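Local structure of SusD-like carbohydrate binding protein BF1063 (3I4G) at residues A125-A130 / Q198-F203; T131-L136 / P144-V149. The protein probably binds carbohydrate at the outer membrane of Bacteroides fragilis, as a member of the SusD family of glycan-capturing proteins. All blocks are in the same frame, centred on the assembly; numbering follows the deposited sequence.

Interaction 1: residues A125-A130 / Q198-F203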
ATOM      1  N   ALA A 125      -2.714   5.631 -21.084  1.00  8.97           N
ATOM      2  CA  ALA A 125      -1.348   5.148 -21.251  1.00  8.32           C
ATOM      3  C   ALA A 125      -0.345   6.061 -20.574  1.00  8.54           C
ATOM      4  O   ALA A 125       0.624   5.585 -19.956  1.00  9.38           O
ATOM      5  CB  ALA A 125      -1.006   4.991 -22.744  1.00  9.14           C
ATOM      6  N   ARG A 126      -0.559   7.371 -20.658  1.00  8.37           N
ATOM      7  CA  ARG A 126       0.347   8.303 -19.979  1.00  7.59           C
ATOM      8  C   ARG A 126       0.251   8.180 -18.457  1.00  8.15           C
ATOM      9  O   ARG A 126       1.253   8.242 -17.762  1.00  8.66           O
ATOM     10  CB  ARG A 126       0.104   9.748 -20.428  1.00  9.82           C
ATOM     11  CG  ARG A 126       0.481   9.979 -21.899  1.00 10.41           C
ATOM     12  CD  ARG A 126       0.103  11.369 -22.332  1.00 12.02           C
ATOM     13  NE  ARG A 126       1.033  12.357 -21.833  1.00 10.57           N
ATOM     14  CZ  ARG A 126       0.943  13.656 -22.110  1.00 12.62           C
ATOM     15  NH1 ARG A 126      -0.083  14.127 -22.799  1.00 13.20           N
ATOM     16  NH2 ARG A 126       1.870  14.489 -21.677  1.00 12.35           N
ATOM     17  N   PHE A 127      -0.961   8.021 -17.951  1.00  9.93           N
ATOM     18  CA  PHE A 127      -1.141   7.815 -16.516  1.00  7.92           C
ATOM     19  C   PHE A 127      -0.396   6.585 -16.065  1.00  8.53           C
ATOM     20  O   PHE A 127       0.367   6.624 -15.114  1.00  8.89           O
ATOM     21  CB  PHE A 127      -2.625   7.671 -16.182  1.00  8.53           C
ATOM     22  CG  PHE A 127      -2.880   7.136 -14.790  1.00  8.56           C
ATOM     23  CD1 PHE A 127      -2.763   7.965 -13.686  1.00 10.28           C
ATOM     24  CD2 PHE A 127      -3.227   5.810 -14.596  1.00  8.99           C
ATOM     25  CE1 PHE A 127      -2.992   7.474 -12.406  1.00  9.94           C
ATOM     26  CE2 PHE A 127      -3.460   5.335 -13.304  1.00  9.06           C
ATOM     27  CZ  PHE A 127      -3.332   6.179 -12.216  1.00  8.99           C
ATOM     28  N   LEU A 128      -0.615   5.475 -16.752  1.00  8.66           N
ATOM     29  CA  LEU A 128       0.021   4.214 -16.386  1.00  8.42           C
ATOM     30  C   LEU A 128       1.544   4.310 -16.465  1.00  9.17           C
ATOM     31  O   LEU A 128       2.232   3.870 -15.539  1.00  9.82           O
ATOM     32  CB  LEU A 128      -0.507   3.069 -17.250  1.00  8.92           C
ATOM     33  CG  LEU A 128      -1.953   2.692 -16.983  1.00  8.49           C
ATOM     34  CD1 LEU A 128      -2.467   1.750 -18.066  1.00 10.40           C
ATOM     35  CD2 LEU A 128      -2.151   2.051 -15.561  1.00 11.91           C
ATOM     36  N   ARG A 129       2.082   4.910 -17.523  1.00  7.75           N
ATOM     37  CA  ARG A 129       3.521   5.062 -17.634  1.00  8.78           C
ATOM     38  C   ARG A 129       4.061   5.926 -16.502  1.00  9.93           C
ATOM     39  O   ARG A 129       5.096   5.613 -15.880  1.00  9.11           O
ATOM     40  CB  ARG A 129       3.867   5.680 -18.999  1.00  9.35           C
ATOM     41  CG  ARG A 129       5.356   5.949 -19.163  1.00  9.16           C
ATOM     42  CD  ARG A 129       5.700   6.508 -20.548  1.00  9.80           C
ATOM     43  NE  ARG A 129       5.124   7.820 -20.782  1.00  9.04           N
ATOM     44  CZ  ARG A 129       5.354   8.544 -21.876  1.00 10.37           C
ATOM     45  NH1 ARG A 129       6.142   8.092 -22.831  1.00 11.37           N
ATOM     46  NH2 ARG A 129       4.810   9.733 -21.998  1.00 10.19           N
ATOM     47  N   ALA A 130       3.385   7.023 -16.219  1.00  8.74           N
ATOM     48  CA  ALA A 130       3.845   7.910 -15.168  1.00  8.27           C
ATOM     49  C   ALA A 130       3.815   7.281 -13.776  1.00  9.14           C
ATOM     50  O   ALA A 130       4.710   7.567 -12.969  1.00  8.71           O
ATOM     51  CB  ALA A 130       3.063   9.206 -15.167  1.00  9.22           C
ATOM     52  N   GLN A 198      -9.604  11.878 -11.219  1.00  9.17           N
ATOM     53  CA  GLN A 198      -9.194  11.919  -9.811  1.00  8.35           C
ATOM     54  C   GLN A 198      -8.063  10.960  -9.478  1.00  8.39           C
ATOM     55  O   GLN A 198      -7.288  11.248  -8.551  1.00  8.70           O
ATOM     56  CB  GLN A 198     -10.407  11.660  -8.908  1.00  8.79           C
ATOM     57  CG  GLN A 198     -11.431  12.795  -8.894  1.00  8.49           C
ATOM     58  CD  GLN A 198     -12.534  12.665  -9.933  1.00  7.93           C
ATOM     59  OE1 GLN A 198     -12.372  12.014 -11.010  1.00  8.52           O
ATOM     60  NE2 GLN A 198     -13.699  13.258  -9.610  1.00  9.02           N
ATOM     61  N   ALA A 199      -7.952   9.823 -10.163  1.00  8.58           N
ATOM     62  CA  ALA A 199      -6.804   8.919  -9.951  1.00  8.03           C
ATOM     63  C   ALA A 199      -5.513   9.615 -10.362  1.00  8.28           C
ATOM     64  O   ALA A 199      -4.503   9.579  -9.630  1.00  8.51           O
ATOM     65  CB  ALA A 199      -6.995   7.589 -10.711  1.00  9.71           C
ATOM     66  N   ALA A 200      -5.529  10.256 -11.528  1.00  9.00           N
ATOM     67  CA  ALA A 200      -4.349  10.994 -11.960  1.00  8.00           C
ATOM     68  C   ALA A 200      -4.031  12.168 -11.024  1.00  8.55           C
ATOM     69  O   ALA A 200      -2.868  12.427 -10.726  1.00  9.52           O
ATOM     70  CB  ALA A 200      -4.512  11.450 -13.444  1.00  8.57           C
ATOM     71  N   LEU A 201      -5.058  12.895 -10.560  1.00  7.65           N
ATOM     72  CA  LEU A 201      -4.822  13.979  -9.620  1.00  7.47           C
ATOM     73  C   LEU A 201      -4.263  13.474  -8.276  1.00  8.21           C
ATOM     74  O   LEU A 201      -3.481  14.194  -7.631  1.00  8.74           O
ATOM     75  CB  LEU A 201      -6.105  14.815  -9.366  1.00  8.12           C
ATOM     76  CG  LEU A 201      -6.652  15.600 -10.530  1.00  8.77           C
ATOM     77  CD1 LEU A 201      -8.064  16.121 -10.236  1.00  9.94           C
ATOM     78  CD2 LEU A 201      -5.692  16.731 -10.824  1.00 10.87           C
ATOM     79  N   ALA A 202      -4.655  12.282  -7.824  1.00  8.93           N
ATOM     80  CA  ALA A 202      -4.154  11.761  -6.565  1.00  9.79           C
ATOM     81  C   ALA A 202      -2.685  11.412  -6.700  1.00  8.26           C
ATOM     82  O   ALA A 202      -1.895  11.691  -5.803  1.00  8.71           O
ATOM     83  CB  ALA A 202      -4.961  10.550  -6.133  1.00 10.20           C
ATOM     84  N   PHE A 203      -2.299  10.806  -7.830  1.00  8.43           N
ATOM     85  CA  PHE A 203      -0.883  10.565  -8.060  1.00  8.41           C
ATOM     86  C   PHE A 203      -0.095  11.855  -8.264  1.00  8.09           C
ATOM     87  O   PHE A 203       1.053  11.941  -7.836  1.00  8.66           O
ATOM     88  CB  PHE A 203      -0.656   9.587  -9.215  1.00  8.21           C
ATOM     89  CG  PHE A 203      -0.754   8.164  -8.783  1.00  8.87           C
ATOM     90  CD1 PHE A 203       0.377   7.513  -8.321  1.00  8.25           C
ATOM     91  CD2 PHE A 203      -1.951   7.467  -8.792  1.00  8.90           C
ATOM     92  CE1 PHE A 203       0.329   6.200  -7.881  1.00  8.99           C
ATOM     93  CE2 PHE A 203      -1.993   6.129  -8.368  1.00  9.28           C
ATOM     94  CZ  PHE A 203      -0.856   5.525  -7.876  1.00  8.60           C
TER
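In the helical, TPR-related core of this SusD-family protein, segments 125-130 and 198-203, on helices 116-139 and 197-211, meet through F127, which reaches across to A199, A200 and F203. The short segments run roughly parallel, their axes inclined at 29° and 10.8 Å apart at closest approach. That separation is wide, and small residues on the facing helix leave room for the phenyl ring: its CD1 lies 3.9 Å from A200 CB, and CZ is 4.2 Å from A199 CB. With CG anti to the backbone N (chi1 166°), the F127 ring extends from its own helix toward the neighbouring one instead of lying along it. One turn after A199, F203 completes the apolar contact. The two rings form an offset edge-to-face pair, with the edge of F127 directed at the face of F203, centroids 5.7 Å apart and planes at 79°. The buried cluster extends further: F127 also meets F253 edge-to-face, and F203 has F134 and the cation-pi partner R206 around it. Where the two rings approach most closely, F127 CE1 stands 3.8 Å from F203 CD2, near the plane of the F127 ring.

Interaction 2: residues T131-L136 / P144-V149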
ATOM      1  N   THR A 131       2.843   6.415 -13.511  1.00  9.36           N
ATOM      2  CA  THR A 131       2.845   5.739 -12.229  1.00  7.64           C
ATOM      3  C   THR A 131       4.107   4.904 -12.067  1.00  7.93           C
ATOM      4  O   THR A 131       4.640   4.822 -10.977  1.00  9.24           O
ATOM      5  CB  THR A 131       1.630   4.839 -11.944  1.00  8.38           C
ATOM      6  OG1 THR A 131       1.573   3.740 -12.863  1.00  9.27           O
ATOM      7  CG2 THR A 131       0.322   5.615 -11.912  1.00  8.83           C
ATOM      8  N   GLN A 132       4.623   4.308 -13.128  1.00  7.98           N
ATOM      9  CA  GLN A 132       5.831   3.496 -12.987  1.00  8.76           C
ATOM     10  C   GLN A 132       7.012   4.357 -12.616  1.00  8.69           C
ATOM     11  O   GLN A 132       7.790   3.975 -11.751  1.00  9.07           O
ATOM     12  CB  GLN A 132       6.105   2.720 -14.284  1.00  8.66           C
ATOM     13  CG  GLN A 132       4.933   1.874 -14.759  1.00  8.70           C
ATOM     14  CD  GLN A 132       4.437   0.909 -13.710  1.00 12.17           C
ATOM     15  OE1 GLN A 132       5.018  -0.157 -13.517  1.00 11.30           O
ATOM     16  NE2 GLN A 132       3.334   1.266 -13.034  1.00 10.07           N
ATOM     17  N   TYR A 133       7.168   5.513 -13.266  1.00  9.54           N
ATOM     18  CA  TYR A 133       8.245   6.423 -12.920  1.00  9.05           C
ATOM     19  C   TYR A 133       8.059   6.980 -11.494  1.00 10.21           C
ATOM     20  O   TYR A 133       9.030   7.216 -10.816  1.00  9.61           O
ATOM     21  CB  TYR A 133       8.385   7.536 -13.971  1.00  8.80           C
ATOM     22  CG  TYR A 133       9.048   7.019 -15.209  1.00  9.08           C
ATOM     23  CD1 TYR A 133      10.376   6.648 -15.176  1.00  9.96           C
ATOM     24  CD2 TYR A 133       8.344   6.852 -16.400  1.00  9.07           C
ATOM     25  CE1 TYR A 133      10.995   6.140 -16.290  1.00  8.88           C
ATOM     26  CE2 TYR A 133       8.975   6.377 -17.541  1.00  9.02           C
ATOM     27  CZ  TYR A 133      10.292   6.013 -17.464  1.00  9.97           C
ATOM     28  OH  TYR A 133      10.990   5.487 -18.588  1.00 10.79           O
ATOM     29  N   PHE A 134       6.818   7.182 -11.051  1.00  8.26           N
ATOM     30  CA  PHE A 134       6.540   7.639  -9.703  1.00  8.60           C
ATOM     31  C   PHE A 134       7.098   6.660  -8.679  1.00  8.52           C
ATOM     32  O   PHE A 134       7.783   7.074  -7.736  1.00  8.17           O
ATOM     33  CB  PHE A 134       5.011   7.835  -9.524  1.00  8.59           C
ATOM     34  CG  PHE A 134       4.589   7.946  -8.089  1.00  8.57           C
ATOM     35  CD1 PHE A 134       4.643   9.142  -7.415  1.00  9.12           C
ATOM     36  CD2 PHE A 134       4.174   6.824  -7.399  1.00 10.12           C
ATOM     37  CE1 PHE A 134       4.313   9.224  -6.104  1.00  9.69           C
ATOM     38  CE2 PHE A 134       3.823   6.897  -6.071  1.00  9.38           C
ATOM     39  CZ  PHE A 134       3.907   8.108  -5.430  1.00  9.23           C
ATOM     40  N   TYR A 135       6.824   5.392  -8.853  1.00  8.80           N
ATOM     41  CA  TYR A 135       7.359   4.401  -7.930  1.00  7.84           C
ATOM     42  C   TYR A 135       8.886   4.198  -8.090  1.00  7.96           C
ATOM     43  O   TYR A 135       9.601   4.125  -7.104  1.00  8.60           O
ATOM     44  CB  TYR A 135       6.607   3.078  -8.060  1.00  9.02           C
ATOM     45  CG  TYR A 135       5.179   3.112  -7.613  1.00  7.56           C
ATOM     46  CD1 TYR A 135       4.869   3.196  -6.265  1.00  8.07           C
ATOM     47  CD2 TYR A 135       4.134   3.012  -8.507  1.00  7.77           C
ATOM     48  CE1 TYR A 135       3.550   3.242  -5.852  1.00  9.18           C
ATOM     49  CE2 TYR A 135       2.828   3.064  -8.106  1.00  8.31           C
ATOM     50  CZ  TYR A 135       2.551   3.189  -6.767  1.00  8.56           C
ATOM     51  OH  TYR A 135       1.240   3.213  -6.352  1.00  8.55           O
ATOM     52  N   LEU A 136       9.392   4.152  -9.319  1.00  8.26           N
ATOM     53  CA  LEU A 136      10.847   4.097  -9.491  1.00  8.82           C
ATOM     54  C   LEU A 136      11.544   5.252  -8.797  1.00  8.38           C
ATOM     55  O   LEU A 136      12.567   5.086  -8.126  1.00  8.70           O
ATOM     56  CB  LEU A 136      11.201   4.063 -10.962  1.00  8.36           C
ATOM     57  CG  LEU A 136      10.846   2.806 -11.747  1.00  8.74           C
ATOM     58  CD1 LEU A 136      10.987   3.098 -13.219  1.00 10.12           C
ATOM     59  CD2 LEU A 136      11.722   1.648 -11.320  1.00 10.21           C
ATOM     60  N   PRO A 144      16.954   5.782 -15.502  1.00  8.60           N
ATOM     61  CA  PRO A 144      16.694   6.247 -16.861  1.00  9.20           C
ATOM     62  C   PRO A 144      15.251   6.649 -17.110  1.00 10.05           C
ATOM     63  O   PRO A 144      14.309   5.925 -16.715  1.00 10.56           O
ATOM     64  CB  PRO A 144      17.043   5.032 -17.730  1.00 10.93           C
ATOM     65  CG  PRO A 144      18.047   4.282 -16.881  1.00 10.93           C
ATOM     66  CD  PRO A 144      17.530   4.419 -15.489  1.00 10.08           C
ATOM     67  N   LEU A 145      15.065   7.811 -17.730  1.00  9.88           N
ATOM     68  CA  LEU A 145      13.757   8.301 -18.103  1.00 10.28           C
ATOM     69  C   LEU A 145      13.619   8.027 -19.591  1.00 11.82           C
ATOM     70  O   LEU A 145      14.144   8.756 -20.437  1.00 13.56           O
ATOM     71  CB  LEU A 145      13.645   9.784 -17.742  1.00 11.65           C
ATOM     72  CG  LEU A 145      12.301  10.444 -18.116  1.00 14.52           C
ATOM     73  CD1 LEU A 145      11.128   9.765 -17.439  1.00 15.40           C
ATOM     74  CD2 LEU A 145      12.294  11.922 -17.738  1.00 14.18           C
ATOM     75  N   VAL A 146      12.975   6.922 -19.904  1.00 12.11           N
ATOM     76  CA  VAL A 146      12.806   6.446 -21.271  1.00 12.70           C
ATOM     77  C   VAL A 146      11.378   6.697 -21.726  1.00 12.84           C
ATOM     78  O   VAL A 146      10.400   6.228 -21.137  1.00 10.93           O
ATOM     79  CB  VAL A 146      13.104   4.973 -21.368  1.00 12.75           C
ATOM     80  CG1 VAL A 146      12.927   4.472 -22.827  1.00 14.22           C
ATOM     81  CG2 VAL A 146      14.530   4.693 -20.844  1.00 14.92           C
ATOM     82  N   GLU A 147      11.246   7.433 -22.813  1.00 11.79           N
ATOM     83  CA  GLU A 147       9.962   7.770 -23.429  1.00 12.92           C
ATOM     84  C   GLU A 147       9.791   7.216 -24.833  1.00 13.51           C
ATOM     85  O   GLU A 147       8.681   7.080 -25.320  1.00 15.02           O
ATOM     86  CB  GLU A 147       9.843   9.295 -23.490  1.00 18.45           C
ATOM     87  CG  GLU A 147       9.918   9.948 -22.135  1.00 18.86           C
ATOM     88  CD  GLU A 147      10.030  11.471 -22.197  1.00 20.11           C
ATOM     89  OE1 GLU A 147       9.010  12.138 -22.467  1.00 19.39           O
ATOM     90  OE2 GLU A 147      11.124  11.999 -21.873  1.00 30.47           O
ATOM     91  N   ASN A 148      10.902   6.931 -25.493  1.00 14.73           N
ATOM     92  CA  ASN A 148      10.905   6.447 -26.864  1.00 14.98           C
ATOM     93  C   ASN A 148      11.115   4.953 -26.929  1.00 16.01           C
ATOM     94  O   ASN A 148      11.617   4.350 -25.978  1.00 17.50           O
ATOM     95  CB  ASN A 148      12.019   7.119 -27.656  1.00 15.95           C
ATOM     96  CG  ASN A 148      11.831   8.587 -27.772  1.00 19.67           C
ATOM     97  OD1 ASN A 148      10.704   9.076 -27.851  1.00 25.94           O
ATOM     98  ND2 ASN A 148      12.933   9.318 -27.808  1.00 25.39           N
ATOM     99  N   VAL A 149      10.702   4.350 -28.038  1.00 15.48           N
ATOM    100  CA  VAL A 149      10.877   2.938 -28.261  1.00 17.20           C
ATOM    101  C   VAL A 149      12.354   2.731 -28.605  1.00 18.43           C
ATOM    102  O   VAL A 149      12.886   3.364 -29.518  1.00 18.72           O
ATOM    103  CB  VAL A 149       9.938   2.453 -29.382  1.00 16.35           C
ATOM    104  CG1 VAL A 149      10.216   0.984 -29.718  1.00 18.44           C
ATOM    105  CG2 VAL A 149       8.480   2.690 -28.970  1.00 17.88           C
TER
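Y133 on helix 116-139 meets the loop 144-149 that follows this helix, in the helical SusD-like N-terminal region, and its ring and hydroxyl carry almost the whole contact. The tight part is the ring itself. L145 CD1 sits over the centre of one face in a CH-pi contact, 3.7 Å from the centroid and only 8° off the ring normal. The CB of L145 does not point at the helix, but the extended first torsion carries CG away from its backbone N, and CD1 comes in over the tyrosine. Backbone oxygens lie at the ring's edge, near its plane: P144 O is 3.3 Å from Y133 CE1, and V146 O accepts a hydrogen bond from Y133 OH at 2.7 Å. This bond meets the carbonyl at an angle of 112°, with the donor tilted 18° from the carbonyl plane. V146 CB approaches the same hydroxyl at 3.5 Å. Helix 163-180 adds to the tyrosine's surroundings through I166, C170 and W169, whose ring meets that of Y133 steeply. Packing gives way to solvent along the loop: L145 and V146 are partly exposed, and by N148 and V149 the chain is exposed and has left the helix. V146 O also accepts a hydrogen bond from N103, while P144 O, which only approaches a ring carbon of Y133, is hydrogen-bonded to the Y96 hydroxyl. The buried tyrosine therefore joins loop to helix by two kinds of interaction, a methyl group against its face and a directional bond from its hydroxyl, an arrangement expected to restrict how the ring can tilt or shift.

Interactions 1 and 2 use consecutive parts of helix 116-139, and their centres lie about 13 Å apart. Interaction 1 faces helix 197-211, whereas interaction 2 faces the loop that follows the shared helix. The two touch directly: F203 CE1 of interaction 1 is 3.9 Å from F134 CD2, and F203 CZ is 3.5 Å from Y135 OH. Toward the loop, R129 NH1 lies 3.7 Å from E147 O, while the same arginine forms a salt bridge with E173 of helix 163-180. A bound 1,2-ethanediol, probably from the crystallisation liquor, lies about 4 Å from the P144 side chain and does not by itself identify a carbohydrate site.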